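Ribulose-1,5-bisphosphate carboxylase/oxygenase large subunit (Rhodopseudomonas palustris, PDB 3QFW) is a Rubisco-like protein that probably binds magnesium and may have ribulose-bisphosphate carboxylase activity. Local coordinates at residues Ile122-Ser136 / Leu330-Ile342. Numbering follows the deposited sequence.
Sequences IRTLTGAQSRALTAS and LLRFYGQDVMLLI. With SO4 (sulfate ion), chain H; SO4 (sulfate ion), chain G.
Leu133 and Met339 start a parallel strand pairing that closes the TIM barrel of the Rubisco-type catalytic domain, joining its first strand, 133-138, to its last, 339-341. Four backbone bonds hold the pair, beginning with Leu133 N to Val338 O at 2.9 Å. Leu133, Ala135, Met339 and Leu341 share one face of the sheet; Thr134 and Leu340 lie on the other, where helix 353-366 packs on Thr134. With CG anti to the backbone N (chi1 -175°), Met339 runs alongside the neighbouring strand: its CG lies 3.7 Å from Leu133 CB, and its SD lies 4.0 Å from Ile122 CD1, the two side chains crossing obliquely. At the strand entrance, Ala132 CB touches both Leu331 CD1 (3.5 Å) and Val338 CG1.

At the N-terminal end of the two strands, Arg123 reaches in from the last turn of helix 118-126 and bridges both loops. Its NH2 forms a salt bridge with Asp337 OD1, 2.8 Å long and met nearly end-on, the guanidinium and carboxylate planes 54° apart; a weak bond from NH2 to Gln336 O adds to it. NH1 binds Arg131 O at 2.7 Å, in the guanidinium plane, and Ala128 O from above the carbonyl plane; these partners, ranged round the guanidinium edge, fix the rotation of its plane. A methionine in place of Arg123 would probably leave Asp337 without its counter-charge and the carbonyls of Ala128 and Arg131 without these donors. Arg131 itself pairs with Asp161. One water accepts from Arg123 NE at 2.8 Å and donates weakly to Asp337 OD1.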
# COMPACT_ATOMS: atom_id res chain seq x y z
N ILE B 122 24.71 10.73 5.71
CA ILE B 122 24.19 11.03 7.04
C ILE B 122 25.32 11.18 8.07
O ILE B 122 25.28 12.07 8.90
CB ILE B 122 23.19 9.98 7.54
CG1 ILE B 122 22.73 10.33 8.96
CG2 ILE B 122 23.80 8.61 7.51
CD1 ILE B 122 22.07 9.19 9.69
N ARG B 123 26.31 10.29 8.02
CA ARG B 123 27.46 10.40 8.93
C ARG B 123 28.08 11.78 8.85
O ARG B 123 28.37 12.41 9.88
CB ARG B 123 28.51 9.33 8.62
CG ARG B 123 28.15 7.95 9.11
CD ARG B 123 29.34 7.01 9.09
NE ARG B 123 29.02 5.71 9.68
CZ ARG B 123 28.86 5.52 10.99
NH1 ARG B 123 29.01 6.53 11.83
NH2 ARG B 123 28.56 4.31 11.45
N THR B 124 28.28 12.26 7.63
CA THR B 124 28.91 13.55 7.42
C THR B 124 28.02 14.67 7.93
O THR B 124 28.49 15.61 8.57
CB THR B 124 29.22 13.79 5.93
OG1 THR B 124 30.09 12.77 5.44
CG2 THR B 124 29.86 15.15 5.72
N LEU B 125 26.72 14.58 7.66
CA LEU B 125 25.79 15.61 8.09
C LEU B 125 25.68 15.73 9.60
O LEU B 125 25.47 16.83 10.12
CB LEU B 125 24.40 15.37 7.47
CG LEU B 125 24.29 15.66 5.98
CD1 LEU B 125 22.96 15.12 5.36
CD2 LEU B 125 24.41 17.15 5.78
N THR B 126 25.78 14.61 10.30
CA THR B 126 25.47 14.55 11.72
C THR B 126 26.74 14.64 12.55
O THR B 126 26.69 14.87 13.75
CB THR B 126 24.76 13.24 12.09
OG1 THR B 126 25.62 12.14 11.78
CG2 THR B 126 23.44 13.09 11.30
N GLY B 127 27.88 14.44 11.89
CA GLY B 127 29.16 14.44 12.57
C GLY B 127 29.51 13.11 13.22
O GLY B 127 30.47 13.03 13.99
N ALA B 128 28.73 12.07 12.94
CA ALA B 128 29.06 10.75 13.47
C ALA B 128 30.03 10.03 12.53
O ALA B 128 29.62 9.44 11.54
CB ALA B 128 27.81 9.92 13.70
N GLN B 129 31.32 10.11 12.85
CA GLN B 129 32.34 9.60 11.95
C GLN B 129 32.32 8.08 11.84
O GLN B 129 32.34 7.55 10.74
CB GLN B 129 33.74 10.10 12.36
CG GLN B 129 33.95 11.59 12.12
CD GLN B 129 35.26 12.12 12.71
OE1 GLN B 129 36.30 12.11 12.06
NE2 GLN B 129 35.20 12.60 13.95
N SER B 130 32.27 7.38 12.97
CA SER B 130 32.33 5.93 12.94
C SER B 130 31.37 5.31 13.94
O SER B 130 30.95 4.16 13.79
CB SER B 130 33.75 5.45 13.25
OG SER B 130 34.03 5.64 14.62
N ARG B 131 31.02 6.07 14.98
CA ARG B 131 30.11 5.59 16.00
C ARG B 131 28.73 5.33 15.41
O ARG B 131 28.41 5.85 14.34
CB ARG B 131 29.98 6.63 17.11
CG ARG B 131 29.39 7.95 16.63
CD ARG B 131 29.04 8.86 17.80
NE ARG B 131 28.60 10.19 17.38
CZ ARG B 131 27.35 10.48 17.04
NH1 ARG B 131 26.42 9.53 17.03
NH2 ARG B 131 27.03 11.72 16.68
N ALA B 132 27.93 4.54 16.10
CA ALA B 132 26.52 4.37 15.75
C ALA B 132 25.81 5.70 15.93
O ALA B 132 26.31 6.60 16.61
CB ALA B 132 25.87 3.29 16.61
N LEU B 133 24.64 5.85 15.32
CA LEU B 133 23.88 7.08 15.47
C LEU B 133 22.67 6.88 16.38
O LEU B 133 22.33 5.76 16.75
CB LEU B 133 23.46 7.63 14.11
CG LEU B 133 24.56 8.29 13.28
CD1 LEU B 133 25.61 7.30 12.77
CD2 LEU B 133 23.95 9.07 12.13
N THR B 134 22.04 7.99 16.74
CA THR B 134 20.89 7.98 17.63
C THR B 134 19.73 8.78 17.05
O THR B 134 19.93 9.77 16.34
CB THR B 134 21.24 8.57 19.02
OG1 THR B 134 21.46 9.98 18.89
CG2 THR B 134 22.50 7.92 19.60
N ALA B 135 18.51 8.33 17.32
CA ALA B 135 17.32 9.06 16.91
C ALA B 135 16.27 9.01 17.99
O ALA B 135 16.26 8.09 18.82
CB ALA B 135 16.76 8.49 15.60
N SER B 136 15.36 9.98 17.98
CA SER B 136 14.16 9.92 18.80
C SER B 136 12.96 10.45 18.02
O SER B 136 13.11 11.15 17.01
CB SER B 136 14.33 10.75 20.07
OG SER B 136 13.33 10.41 21.02
N LEU B 330 22.53 -4.09 21.25
CA LEU B 330 22.12 -3.76 19.89
C LEU B 330 23.31 -3.39 19.01
O LEU B 330 23.30 -3.65 17.80
CB LEU B 330 21.05 -2.67 19.88
CG LEU B 330 19.72 -3.14 20.45
CD1 LEU B 330 18.74 -1.99 20.53
CD2 LEU B 330 19.14 -4.28 19.61
N LEU B 331 24.33 -2.78 19.59
CA LEU B 331 25.51 -2.43 18.83
C LEU B 331 26.36 -3.66 18.56
O LEU B 331 27.04 -3.74 17.53
CB LEU B 331 26.32 -1.34 19.52
CG LEU B 331 25.83 0.10 19.34
CD1 LEU B 331 24.91 0.27 18.15
CD2 LEU B 331 25.17 0.63 20.59
N ARG B 332 26.32 -4.63 19.48
CA ARG B 332 26.95 -5.92 19.22
C ARG B 332 26.20 -6.61 18.08
O ARG B 332 26.80 -7.18 17.17
CB ARG B 332 26.93 -6.81 20.46
CG ARG B 332 27.93 -6.37 21.54
CD ARG B 332 27.69 -7.11 22.87
NE ARG B 332 28.42 -6.47 23.97
CZ ARG B 332 27.91 -6.23 25.17
NH1 ARG B 332 26.66 -6.58 25.46
NH2 ARG B 332 28.63 -5.62 26.10
N PHE B 333 24.88 -6.55 18.15
CA PHE B 333 24.04 -7.21 17.16
C PHE B 333 24.22 -6.62 15.77
O PHE B 333 24.45 -7.34 14.80
CB PHE B 333 22.57 -7.13 17.56
CG PHE B 333 21.68 -7.98 16.70
CD1 PHE B 333 21.58 -9.34 16.92
CD2 PHE B 333 20.96 -7.42 15.65
CE1 PHE B 333 20.78 -10.14 16.13
CE2 PHE B 333 20.16 -8.21 14.85
CZ PHE B 333 20.06 -9.56 15.08
N TYR B 334 24.10 -5.30 15.68
CA TYR B 334 24.04 -4.63 14.39
C TYR B 334 25.38 -4.09 13.90
O TYR B 334 25.52 -3.75 12.73
CB TYR B 334 23.04 -3.47 14.44
CG TYR B 334 21.58 -3.89 14.52
CD1 TYR B 334 20.95 -4.45 13.41
CD2 TYR B 334 20.84 -3.71 15.68
CE1 TYR B 334 19.62 -4.83 13.46
CE2 TYR B 334 19.50 -4.09 15.74
CZ TYR B 334 18.89 -4.65 14.62
OH TYR B 334 17.57 -5.04 14.66
N GLY B 335 26.37 -4.03 14.78
CA GLY B 335 27.57 -3.30 14.43
C GLY B 335 27.24 -1.83 14.57
O GLY B 335 26.14 -1.48 15.01
N GLN B 336 28.17 -0.96 14.19
CA GLN B 336 28.03 0.47 14.44
C GLN B 336 27.41 1.24 13.28
O GLN B 336 27.14 2.43 13.41
CB GLN B 336 29.39 1.09 14.82
CG GLN B 336 29.92 0.59 16.15
CD GLN B 336 31.33 1.09 16.44
OE1 GLN B 336 31.74 2.14 15.94
NE2 GLN B 336 32.07 0.34 17.23
N ASP B 337 27.21 0.56 12.15
CA ASP B 337 26.53 1.17 11.01
C ASP B 337 25.01 1.03 11.17
O ASP B 337 24.34 0.29 10.44
CB ASP B 337 26.99 0.54 9.70
CG ASP B 337 28.36 1.03 9.26
OD1 ASP B 337 28.82 2.09 9.75
OD2 ASP B 337 28.97 0.36 8.40
N VAL B 338 24.48 1.77 12.14
CA VAL B 338 23.09 1.62 12.57
C VAL B 338 22.70 2.91 13.28
O VAL B 338 23.55 3.60 13.86
CB VAL B 338 22.95 0.44 13.54
CG1 VAL B 338 23.71 0.71 14.85
CG2 VAL B 338 21.48 0.12 13.83
N MET B 339 21.42 3.26 13.22
CA MET B 339 20.89 4.37 14.01
C MET B 339 19.83 3.86 14.98
O MET B 339 18.75 3.42 14.56
CB MET B 339 20.32 5.46 13.09
CG MET B 339 19.85 6.74 13.79
SD MET B 339 19.65 8.15 12.67
CE MET B 339 18.50 7.47 11.46
N LEU B 340 20.13 3.90 16.27
CA LEU B 340 19.20 3.41 17.28
C LEU B 340 18.09 4.42 17.58
O LEU B 340 18.35 5.54 18.00
CB LEU B 340 19.94 3.03 18.58
CG LEU B 340 21.10 2.04 18.44
CD1 LEU B 340 21.76 1.82 19.79
CD2 LEU B 340 20.65 0.71 17.85
N LEU B 341 16.85 4.02 17.37
CA LEU B 341 15.74 4.91 17.67
C LEU B 341 15.22 4.65 19.08
O LEU B 341 14.74 3.56 19.36
CB LEU B 341 14.62 4.72 16.64
CG LEU B 341 13.37 5.59 16.77
CD1 LEU B 341 13.72 7.04 16.55
CD2 LEU B 341 12.33 5.13 15.74
N ILE B 342 15.36 5.62 19.97
CA ILE B 342 14.62 5.56 21.22
C ILE B 342 13.52 6.62 21.26
O ILE B 342 12.34 6.30 21.13
CB ILE B 342 15.51 5.75 22.44
CG1 ILE B 342 14.70 5.47 23.72
CG2 ILE B 342 16.08 7.16 22.47
CD1 ILE B 342 13.59 4.45 23.52
S SO4 H . 33.05 9.54 16.11
O1 SO4 H . 32.76 9.55 17.54
O2 SO4 H . 32.31 10.63 15.46
O3 SO4 H . 32.66 8.25 15.52
O4 SO4 H . 34.48 9.73 15.91
S SO4 G . 25.80 -4.58 29.00
O1 SO4 G . 25.50 -3.19 28.65
O2 SO4 G . 25.19 -4.89 30.29
O3 SO4 G . 27.24 -4.78 29.09
O4 SO4 G . 25.27 -5.47 27.96
O HOH W 1 30.05 4.22 7.48